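Local coordinates for protein alpha-1,2-mannosidase (Bacteroides thetaiotaomicron, PDB 2WW2) that hydrolyses alpha-mannosidic linkages with inversion of configuration, as a member of the calcium-dependent glycoside hydrolase family 92, at residues A[142-147]-A[218-223]; A[594-599]-A[730-735]; A[649-654]-A[698-703]. All blocks are in the same frame, centred on the assembly; numbering follows the deposited sequence.

Contact 1 lies in the N-terminal domain of the family, whereas contacts 2 and 3 lie together on the other side of the chain's centre; the centres of contacts 1 and 2 are about 64 Å apart and those of contacts 1 and 3 about 58 Å apart. Contacts 2 and 3 have centres about 10 Å apart and touch directly. The tail 730-735 joins them: Asp730 O lies 2.9 Å from Asn699 N, a probable hydrogen bond. Both segments of contact 3 fall between those of contact 2 in sequence. None of the six segments contributes a ligand to either sodium site seen in the structure.

Contact 1: residues A[142-147]-A[218-223]; sequences DQYVVV and YLKFDV
Gln143 grips the backbone of Val223 with both ends of its side-chain amide: OE1 accepts Val223 N at 2.8 Å, and NE2 donates to Val223 O at 3.2 Å. The second bond is nearly straight (171°) and lies in the carbonyl plane, on a lone pair. This clasp joins the two segments next to an antiparallel strand pair of the all-beta N-terminal domain. Along the strands, Val145 exchanges two backbone bonds with Leu219, and Phe221 N donates to Gln143 O at 2.9 Å. One water bridges the strands, accepting from Gln143 N and Lys220 NZ and donating to Phe221 O. Lys220 NZ also forms a long, weak salt bridge with Asp142 OD1 (3.5 Å). The lysine chain reaches it by running past the Tyr144 ring, with CE 3.6 Å from Tyr144 OH; CG, anti to the backbone N (chi1 -173°), passes CE1 of the ring. Tyr218 lies beside Tyr144 on the face that these two share with Lys220, and its hydroxyl is hydrogen-bonded to His205. The other face carries Val145, Leu219 and Phe221, packed towards strands 182-188 and 229-236 through Phe188 and Leu229. There Val145 CG2 touches Phe221 CE2 at 3.6 Å.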
loop_
_atom_site.group_PDB
_atom_site.type_symbol
_atom_site.label_atom_id
_atom_site.label_comp_id
_atom_site.label_asym_id
_atom_site.label_seq_id
_atom_site.Cartn_x
_atom_site.Cartn_y
_atom_site.Cartn_z
ATOM N N ASP A 142 48.638 -17.686 24.114
ATOM C CA ASP A 142 49.221 -18.284 22.897
ATOM C C ASP A 142 48.945 -17.360 21.711
ATOM O O ASP A 142 47.910 -16.698 21.674
ATOM C CB ASP A 142 48.650 -19.690 22.631
ATOM C CG ASP A 142 49.063 -20.711 23.706
ATOM O OD1 ASP A 142 50.105 -20.510 24.350
ATOM O OD2 ASP A 142 48.349 -21.713 23.902
ATOM N N GLN A 143 49.861 -17.331 20.751
ATOM C CA GLN A 143 49.805 -16.427 19.612
ATOM C C GLN A 143 49.775 -17.246 18.324
ATOM O O GLN A 143 50.736 -17.951 18.023
ATOM C CB GLN A 143 51.064 -15.547 19.590
ATOM C CG GLN A 143 51.330 -14.747 20.873
ATOM C CD GLN A 143 52.645 -13.969 20.799
ATOM O OE1 GLN A 143 53.404 -14.128 19.849
ATOM N NE2 GLN A 143 52.926 -13.138 21.820
ATOM N N TYR A 144 48.693 -17.149 17.565
ATOM C CA TYR A 144 48.599 -17.864 16.296
ATOM C C TYR A 144 48.197 -16.975 15.138
ATOM O O TYR A 144 47.576 -15.944 15.319
ATOM C CB TYR A 144 47.531 -18.941 16.370
ATOM C CG TYR A 144 47.714 -19.967 17.459
ATOM C CD1 TYR A 144 48.509 -21.095 17.261
ATOM C CD2 TYR A 144 47.059 -19.823 18.673
ATOM C CE1 TYR A 144 48.656 -22.046 18.265
ATOM C CE2 TYR A 144 47.198 -20.761 19.674
ATOM C CZ TYR A 144 47.993 -21.866 19.466
ATOM O OH TYR A 144 48.105 -22.788 20.468
ATOM N N VAL A 145 48.524 -17.423 13.934
ATOM C CA VAL A 145 47.853 -16.939 12.745
ATOM C C VAL A 145 47.385 -18.178 11.997
ATOM O O VAL A 145 48.157 -19.129 11.830
ATOM C CB VAL A 145 48.818 -16.117 11.859
ATOM C CG1 VAL A 145 48.153 -15.765 10.511
ATOM C CG2 VAL A 145 49.320 -14.868 12.621
ATOM N N VAL A 146 46.127 -18.171 11.553
ATOM C CA VAL A 146 45.602 -19.237 10.717
ATOM C C VAL A 146 45.448 -18.709 9.301
ATOM O O VAL A 146 44.908 -17.607 9.091
ATOM C CB VAL A 146 44.231 -19.742 11.200
ATOM C CG1 VAL A 146 43.596 -20.700 10.159
ATOM C CG2 VAL A 146 44.367 -20.418 12.569
ATOM N N VAL A 147 45.902 -19.517 8.345
ATOM C CA VAL A 147 45.726 -19.229 6.942
ATOM C C VAL A 147 44.695 -20.232 6.404
ATOM O O VAL A 147 44.805 -21.436 6.631
ATOM C CB VAL A 147 47.043 -19.352 6.168
ATOM C CG1 VAL A 147 46.815 -19.161 4.695
ATOM C CG2 VAL A 147 48.087 -18.314 6.677
ATOM N N TYR A 218 48.323 -23.401 10.366
ATOM C CA TYR A 218 48.540 -22.484 11.479
ATOM C C TYR A 218 50.018 -22.286 11.724
ATOM O O TYR A 218 50.832 -23.160 11.442
ATOM C CB TYR A 218 47.835 -22.962 12.761
ATOM C CG TYR A 218 48.605 -23.995 13.556
ATOM C CD1 TYR A 218 49.601 -23.603 14.462
ATOM C CD2 TYR A 218 48.346 -25.354 13.406
ATOM C CE1 TYR A 218 50.300 -24.537 15.198
ATOM C CE2 TYR A 218 49.059 -26.296 14.137
ATOM C CZ TYR A 218 50.024 -25.871 15.033
ATOM O OH TYR A 218 50.731 -26.792 15.763
ATOM N N LEU A 219 50.337 -21.114 12.255
ATOM C CA LEU A 219 51.664 -20.751 12.674
ATOM C C LEU A 219 51.517 -20.208 14.079
ATOM O O LEU A 219 50.568 -19.473 14.352
ATOM C CB LEU A 219 52.205 -19.644 11.770
ATOM C CG LEU A 219 52.338 -20.093 10.314
ATOM C CD1 LEU A 219 51.116 -19.637 9.517
ATOM C CD2 LEU A 219 53.605 -19.531 9.735
ATOM N N LYS A 220 52.427 -20.603 14.970
ATOM C CA LYS A 220 52.424 -20.123 16.342
ATOM C C LYS A 220 53.666 -19.263 16.580
ATOM O O LYS A 220 54.762 -19.617 16.127
ATOM C CB LYS A 220 52.415 -21.319 17.301
ATOM C CG LYS A 220 52.250 -20.966 18.773
ATOM C CD LYS A 220 52.225 -22.269 19.590
ATOM C CE LYS A 220 51.587 -22.085 20.953
ATOM N NZ LYS A 220 52.427 -21.233 21.837
ATOM N N PHE A 221 53.508 -18.143 17.289
ATOM C CA PHE A 221 54.611 -17.200 17.483
ATOM C C PHE A 221 54.969 -16.983 18.947
ATOM O O PHE A 221 54.295 -17.478 19.846
ATOM C CB PHE A 221 54.304 -15.851 16.807
ATOM C CG PHE A 221 54.043 -15.977 15.336
ATOM C CD1 PHE A 221 55.094 -15.961 14.430
ATOM C CD2 PHE A 221 52.754 -16.182 14.865
ATOM C CE1 PHE A 221 54.853 -16.109 13.069
ATOM C CE2 PHE A 221 52.502 -16.334 13.519
ATOM C CZ PHE A 221 53.540 -16.294 12.611
ATOM N N ASP A 222 56.050 -16.247 19.166
ATOM C CA ASP A 222 56.448 -15.858 20.510
ATOM C C ASP A 222 56.950 -14.429 20.440
ATOM O O ASP A 222 58.079 -14.132 20.844
ATOM C CB ASP A 222 57.542 -16.777 21.043
ATOM C CG ASP A 222 57.772 -16.593 22.518
ATOM O OD1 ASP A 222 56.886 -16.016 23.189
ATOM O OD2 ASP A 222 58.831 -17.024 23.010
ATOM N N VAL A 223 56.115 -13.549 19.900
ATOM C CA VAL A 223 56.454 -12.137 19.786
ATOM C C VAL A 223 56.659 -11.552 21.182
ATOM O O VAL A 223 55.800 -11.709 22.051
ATOM C CB VAL A 223 55.332 -11.351 19.075
ATOM C CG1 VAL A 223 55.733 -9.864 18.936
ATOM C CG2 VAL A 223 55.016 -11.970 17.696
HETATM O O HOH W 1 52.494 -18.323 21.509
#

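Contact 2: residues A[594-599]-A[730-735]; sequences YDYIGQ and DFPYSY
Tyr596, Phe731 and Pro732 carry a buried loop-to-loop packing contact, in which the C-terminal tail 730-735 lies against the turn that leads into helix 600-613. Pro732 covers one face of the Tyr596 ring in a CH-pi contact: its CG sits 3.6 Å from the ring centroid, 17° off the normal. Pro732 CB comes to 3.3 Å from Tyr596 CE1, and the two side chains cross at about a right angle. The CB of Tyr596 points away from the tail; CG stands beside the backbone N (chi1 -65°), and the ring returns to meet the proline. Tyr733 O lies at the edge of the same ring, in its plane, 3.4 Å from Tyr596 CE1. The turn belongs to the catalytic domain, whose clan has the (alpha/alpha)6 barrel, and the tail touches strand 651-654 through Pro732 on Glu651. Phe731 presses its ring on the backbone of the turn. Tyr596 O stands over one face, 3.3 Å above the plane and offset toward the rim, while Asp595 O approaches Phe731 CD1 at 3.4 Å. Gly598 N lies 3.6 Å from Phe731 CE1; the phi of this residue, 97°, suits glycine, since a CB would be jammed against the preceding carbonyl O. On the tail itself, Lys737 NZ hydrogen-bonds to the carbonyls of Phe731 and Pro732.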
loop_
_atom_site.group_PDB
_atom_site.type_symbol
_atom_site.label_atom_id
_atom_site.label_comp_id
_atom_site.label_asym_id
_atom_site.label_seq_id
_atom_site.Cartn_x
_atom_site.Cartn_y
_atom_site.Cartn_z
ATOM N N TYR A 594 12.844 16.154 -17.369
ATOM C CA TYR A 594 12.230 17.479 -17.473
ATOM C C TYR A 594 13.088 18.442 -18.302
ATOM O O TYR A 594 12.554 19.395 -18.851
ATOM C CB TYR A 594 11.985 18.102 -16.120
ATOM C CG TYR A 594 10.999 17.382 -15.207
ATOM C CD1 TYR A 594 9.621 17.522 -15.378
ATOM C CD2 TYR A 594 11.451 16.636 -14.129
ATOM C CE1 TYR A 594 8.722 16.911 -14.507
ATOM C CE2 TYR A 594 10.559 16.001 -13.254
ATOM C CZ TYR A 594 9.204 16.144 -13.450
ATOM O OH TYR A 594 8.329 15.530 -12.576
ATOM N N ASP A 595 14.397 18.190 -18.376
ATOM C CA ASP A 595 15.338 19.015 -19.168
ATOM C C ASP A 595 15.055 18.955 -20.660
ATOM O O ASP A 595 15.493 19.831 -21.415
ATOM C CB ASP A 595 16.784 18.539 -18.990
ATOM C CG ASP A 595 17.455 19.051 -17.711
ATOM O OD1 ASP A 595 16.940 19.972 -17.051
ATOM O OD2 ASP A 595 18.553 18.534 -17.383
ATOM N N TYR A 596 14.363 17.899 -21.088
ATOM C CA TYR A 596 14.128 17.619 -22.508
ATOM C C TYR A 596 12.768 18.121 -22.989
ATOM O O TYR A 596 12.487 18.149 -24.194
ATOM C CB TYR A 596 14.223 16.097 -22.771
ATOM C CG TYR A 596 15.607 15.527 -22.525
ATOM C CD1 TYR A 596 16.409 15.109 -23.592
ATOM C CD2 TYR A 596 16.113 15.423 -21.235
ATOM C CE1 TYR A 596 17.687 14.602 -23.374
ATOM C CE2 TYR A 596 17.391 14.924 -21.001
ATOM C CZ TYR A 596 18.172 14.515 -22.080
ATOM O OH TYR A 596 19.437 14.037 -21.836
ATOM N N ILE A 597 11.910 18.491 -22.042
ATOM C CA ILE A 597 10.535 18.802 -22.372
ATOM C C ILE A 597 10.087 20.118 -21.747
ATOM O O ILE A 597 8.897 20.337 -21.559
ATOM C CB ILE A 597 9.589 17.640 -21.955
ATOM C CG1 ILE A 597 9.625 17.423 -20.446
ATOM C CG2 ILE A 597 10.019 16.363 -22.623
ATOM C CD1 ILE A 597 9.036 16.097 -20.017
ATOM N N GLY A 598 11.049 20.964 -21.377
ATOM C CA GLY A 598 10.767 22.372 -21.111
ATOM C C GLY A 598 10.544 22.823 -19.686
ATOM O O GLY A 598 10.145 23.965 -19.459
ATOM N N GLN A 599 10.802 21.962 -18.709
ATOM C CA GLN A 599 10.625 22.399 -17.327
ATOM C C GLN A 599 11.802 21.998 -16.441
ATOM O O GLN A 599 11.635 21.207 -15.507
ATOM C CB GLN A 599 9.311 21.857 -16.761
ATOM C CG GLN A 599 8.069 22.245 -17.591
ATOM C CD GLN A 599 6.772 21.928 -16.869
ATOM O OE1 GLN A 599 6.728 21.051 -16.002
ATOM N NE2 GLN A 599 5.704 22.633 -17.231
ATOM N N ASP A 730 17.223 24.670 -26.207
ATOM C CA ASP A 730 17.811 24.387 -24.904
ATOM C C ASP A 730 17.819 22.891 -24.556
ATOM O O ASP A 730 18.472 22.489 -23.591
ATOM C CB ASP A 730 17.073 25.151 -23.796
ATOM C CG ASP A 730 17.089 26.654 -24.013
ATOM O OD1 ASP A 730 18.113 27.177 -24.506
ATOM O OD2 ASP A 730 16.075 27.305 -23.683
ATOM N N PHE A 731 17.092 22.079 -25.321
ATOM C CA PHE A 731 16.905 20.662 -24.977
ATOM C C PHE A 731 18.058 19.778 -25.466
ATOM O O PHE A 731 18.606 20.004 -26.550
ATOM C CB PHE A 731 15.572 20.107 -25.522
ATOM C CG PHE A 731 14.360 20.940 -25.172
ATOM C CD1 PHE A 731 14.341 21.743 -24.039
ATOM C CD2 PHE A 731 13.229 20.897 -25.977
ATOM C CE1 PHE A 731 13.229 22.508 -23.735
ATOM C CE2 PHE A 731 12.112 21.644 -25.674
ATOM C CZ PHE A 731 12.107 22.449 -24.554
ATOM N N PRO A 732 18.407 18.742 -24.692
ATOM C CA PRO A 732 19.452 17.821 -25.140
ATOM C C PRO A 732 18.958 16.881 -26.242
ATOM O O PRO A 732 17.825 17.027 -26.743
ATOM C CB PRO A 732 19.824 17.041 -23.862
ATOM C CG PRO A 732 19.157 17.797 -22.731
ATOM C CD PRO A 732 17.947 18.425 -23.333
ATOM N N TYR A 733 19.813 15.937 -26.635
ATOM C CA TYR A 733 19.568 15.091 -27.797
ATOM C C TYR A 733 18.354 14.159 -27.683
ATOM O O TYR A 733 18.084 13.598 -26.629
ATOM C CB TYR A 733 20.818 14.240 -28.064
ATOM C CG TYR A 733 20.663 13.183 -29.145
ATOM C CD1 TYR A 733 20.894 13.491 -30.481
ATOM C CD2 TYR A 733 20.326 11.871 -28.821
ATOM C CE1 TYR A 733 20.779 12.546 -31.461
ATOM C CE2 TYR A 733 20.196 10.913 -29.799
ATOM C CZ TYR A 733 20.437 11.259 -31.120
ATOM O OH TYR A 733 20.334 10.333 -32.100
ATOM N N SER A 734 17.632 13.992 -28.782
ATOM C CA SER A 734 16.740 12.849 -28.927
ATOM C C SER A 734 16.914 12.332 -30.331
ATOM O O SER A 734 17.065 13.117 -31.271
ATOM C CB SER A 734 15.265 13.227 -28.736
ATOM O OG SER A 734 14.968 13.488 -27.378
ATOM N N TYR A 735 16.850 11.020 -30.490
ATOM C CA TYR A 735 16.905 10.446 -31.810
ATOM C C TYR A 735 15.840 11.029 -32.762
ATOM O O TYR A 735 16.127 11.298 -33.940
ATOM C CB TYR A 735 16.768 8.919 -31.744
ATOM C CG TYR A 735 16.734 8.328 -33.122
ATOM C CD1 TYR A 735 17.839 8.419 -33.950
ATOM C CD2 TYR A 735 15.584 7.728 -33.621
ATOM C CE1 TYR A 735 17.818 7.908 -35.227
ATOM C CE2 TYR A 735 15.555 7.201 -34.896
ATOM C CZ TYR A 735 16.677 7.302 -35.691
ATOM O OH TYR A 735 16.661 6.813 -36.970
#

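Contact 3: residues A[649-654]-A[698-703]; sequences MPEYAI and RNYLTH
Asn699 O accepts Ile654 N at 2.8 Å in an almost perfectly straight bond (178°), although the donor stands 43° above the carbonyl plane; Ala653 CA adds a CA-H...O contact to the same oxygen. Further along, Tyr652 and Leu701 form the hydrogen-bonded pair, with Tyr652 N to Leu701 O at 2.8 Å and Leu701 N to Tyr652 O at 2.9 Å. Each of these two carbonyls also receives a neighbouring CA-H, from Glu651 and Tyr700 respectively. Beyond the strand pair, His703 N donates to Pro650 O at 3.0 Å, from well above the carbonyl plane. Pro650 is the centre of an inverse gamma turn, closed by Glu651 N to Met649 O at 2.7 Å, which leads the chain into the strand.

On the face carrying Glu651, Ala653 and Tyr700, the extended glutamate chain crosses the tyrosine ring obliquely, its CG 3.6 Å from Tyr700 CD1. Tyr700 CB packs against Tyr652 O. Glu651 OE1 turns to the tail, where it accepts Tyr733 N. Tyr652 and Leu701 point to the other face. Ile654 CD1 meets Leu701 CG at 3.9 Å, and the edge of the Tyr652 ring lies beside His703, with CE2 3.7 Å from His703 CA. Helix 338-345 packs against Tyr652 and His703 through Leu344, and the Tyr652 hydroxyl is hydrogen-bonded to Lys394 NZ.

Asn699 ND2 donates to Gly725 O and Asp595 O, tying the start of segment 698-703 to two loops. At the other end, Thr702 OG1 accepts Glu705 N as the N-cap of helix 703-707. The whole is a small antiparallel sheet of the catalytic domain, in which strand 651-654 is central between 642-643 and 700-702, the latter an edge strand that passes directly into a capped helix.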
loop_
_atom_site.group_PDB
_atom_site.type_symbol
_atom_site.label_atom_id
_atom_site.label_comp_id
_atom_site.label_asym_id
_atom_site.label_seq_id
_atom_site.Cartn_x
_atom_site.Cartn_y
_atom_site.Cartn_z
ATOM N N MET A 649 26.067 9.432 -26.384
ATOM C CA MET A 649 25.925 10.831 -26.802
ATOM C C MET A 649 26.744 11.669 -25.827
ATOM O O MET A 649 26.457 11.671 -24.631
ATOM C CB MET A 649 24.457 11.273 -26.747
ATOM C CG MET A 649 24.203 12.743 -27.084
ATOM S SD MET A 649 24.730 13.235 -28.741
ATOM C CE MET A 649 24.016 11.956 -29.783
ATOM N N PRO A 650 27.764 12.384 -26.328
ATOM C CA PRO A 650 28.680 13.056 -25.397
ATOM C C PRO A 650 28.090 14.358 -24.819
ATOM O O PRO A 650 28.582 15.458 -25.108
ATOM C CB PRO A 650 29.940 13.297 -26.251
ATOM C CG PRO A 650 29.431 13.364 -27.686
ATOM C CD PRO A 650 28.268 12.370 -27.717
ATOM N N GLU A 651 27.042 14.210 -24.004
ATOM C CA GLU A 651 26.268 15.328 -23.432
ATOM C C GLU A 651 25.952 14.950 -22.005
ATOM O O GLU A 651 25.688 13.775 -21.730
ATOM C CB GLU A 651 24.875 15.431 -24.089
ATOM C CG GLU A 651 24.775 16.297 -25.277
ATOM C CD GLU A 651 23.409 16.257 -25.910
ATOM O OE1 GLU A 651 22.440 15.633 -25.382
ATOM O OE2 GLU A 651 23.311 16.851 -26.980
ATOM N N TYR A 652 25.873 15.942 -21.122
ATOM C CA TYR A 652 25.418 15.701 -19.760
ATOM C C TYR A 652 24.284 16.668 -19.445
ATOM O O TYR A 652 24.471 17.890 -19.546
ATOM C CB TYR A 652 26.585 15.925 -18.770
ATOM C CG TYR A 652 27.831 15.121 -19.078
ATOM C CD1 TYR A 652 28.083 13.916 -18.427
ATOM C CD2 TYR A 652 28.751 15.562 -20.032
ATOM C CE1 TYR A 652 29.215 13.184 -18.693
ATOM C CE2 TYR A 652 29.880 14.831 -20.312
ATOM C CZ TYR A 652 30.109 13.642 -19.632
ATOM O OH TYR A 652 31.231 12.912 -19.918
ATOM N N ALA A 653 23.109 16.138 -19.085
ATOM C CA ALA A 653 21.974 16.981 -18.739
ATOM C C ALA A 653 22.234 17.665 -17.401
ATOM O O ALA A 653 22.742 17.053 -16.463
ATOM C CB ALA A 653 20.667 16.168 -18.696
ATOM N N ILE A 654 21.888 18.944 -17.331
ATOM C CA ILE A 654 22.113 19.743 -16.129
ATOM C C ILE A 654 21.001 19.523 -15.081
ATOM O O ILE A 654 19.802 19.518 -15.400
ATOM C CB ILE A 654 22.335 21.230 -16.493
ATOM C CG1 ILE A 654 23.685 21.344 -17.211
ATOM C CG2 ILE A 654 22.347 22.126 -15.212
ATOM C CD1 ILE A 654 23.921 22.660 -17.925
ATOM N N ARG A 698 21.129 26.565 -22.114
ATOM C CA ARG A 698 20.965 25.151 -22.479
ATOM C C ARG A 698 20.844 24.281 -21.231
ATOM O O ARG A 698 21.441 24.593 -20.204
ATOM C CB ARG A 698 22.131 24.660 -23.340
ATOM C CG ARG A 698 22.165 25.327 -24.701
ATOM C CD ARG A 698 23.268 24.741 -25.590
ATOM N NE ARG A 698 24.623 24.959 -25.086
ATOM C CZ ARG A 698 25.376 26.029 -25.348
ATOM N NH1 ARG A 698 24.901 27.035 -26.093
ATOM N NH2 ARG A 698 26.610 26.107 -24.856
ATOM N N ASN A 699 20.076 23.196 -21.327
ATOM C CA ASN A 699 19.886 22.292 -20.182
ATOM C C ASN A 699 20.879 21.138 -20.186
ATOM O O ASN A 699 20.640 20.104 -19.556
ATOM C CB ASN A 699 18.460 21.733 -20.146
ATOM C CG ASN A 699 17.414 22.818 -19.928
ATOM O OD1 ASN A 699 17.642 23.774 -19.191
ATOM N ND2 ASN A 699 16.255 22.661 -20.561
ATOM N N TYR A 700 21.998 21.326 -20.880
ATOM C CA TYR A 700 23.048 20.310 -20.949
ATOM C C TYR A 700 24.401 20.939 -21.273
ATOM O O TYR A 700 24.471 22.041 -21.840
ATOM C CB TYR A 700 22.707 19.255 -22.010
ATOM C CG TYR A 700 22.680 19.798 -23.418
ATOM C CD1 TYR A 700 23.752 19.598 -24.283
ATOM C CD2 TYR A 700 21.579 20.522 -23.887
ATOM C CE1 TYR A 700 23.733 20.110 -25.587
ATOM C CE2 TYR A 700 21.556 21.034 -25.175
ATOM C CZ TYR A 700 22.633 20.818 -26.020
ATOM O OH TYR A 700 22.609 21.315 -27.295
ATOM N N LEU A 701 25.464 20.233 -20.896
ATOM C CA LEU A 701 26.838 20.576 -21.249
ATOM C C LEU A 701 27.374 19.480 -22.160
ATOM O O LEU A 701 27.051 18.309 -21.962
ATOM C CB LEU A 701 27.706 20.604 -19.988
ATOM C CG LEU A 701 27.565 21.770 -19.011
ATOM C CD1 LEU A 701 28.354 21.480 -17.731
ATOM C CD2 LEU A 701 28.043 23.064 -19.647
ATOM N N THR A 702 28.194 19.836 -23.143
ATOM C CA THR A 702 28.840 18.788 -23.955
ATOM C C THR A 702 30.073 18.289 -23.221
ATOM O O THR A 702 30.619 19.000 -22.376
ATOM C CB THR A 702 29.277 19.293 -25.348
ATOM O OG1 THR A 702 30.340 20.241 -25.209
ATOM C CG2 THR A 702 28.098 19.947 -26.081
ATOM N N HIS A 703 30.515 17.076 -23.543
ATOM C CA HIS A 703 31.792 16.576 -23.023
ATOM C C HIS A 703 32.935 17.530 -23.380
ATOM O O HIS A 703 33.791 17.817 -22.545
ATOM C CB HIS A 703 32.081 15.184 -23.565
ATOM C CG HIS A 703 33.178 14.470 -22.833
ATOM N ND1 HIS A 703 34.462 14.347 -23.334
ATOM C CD2 HIS A 703 33.182 13.849 -21.633
ATOM C CE1 HIS A 703 35.202 13.662 -22.480
ATOM N NE2 HIS A 703 34.452 13.353 -21.437
#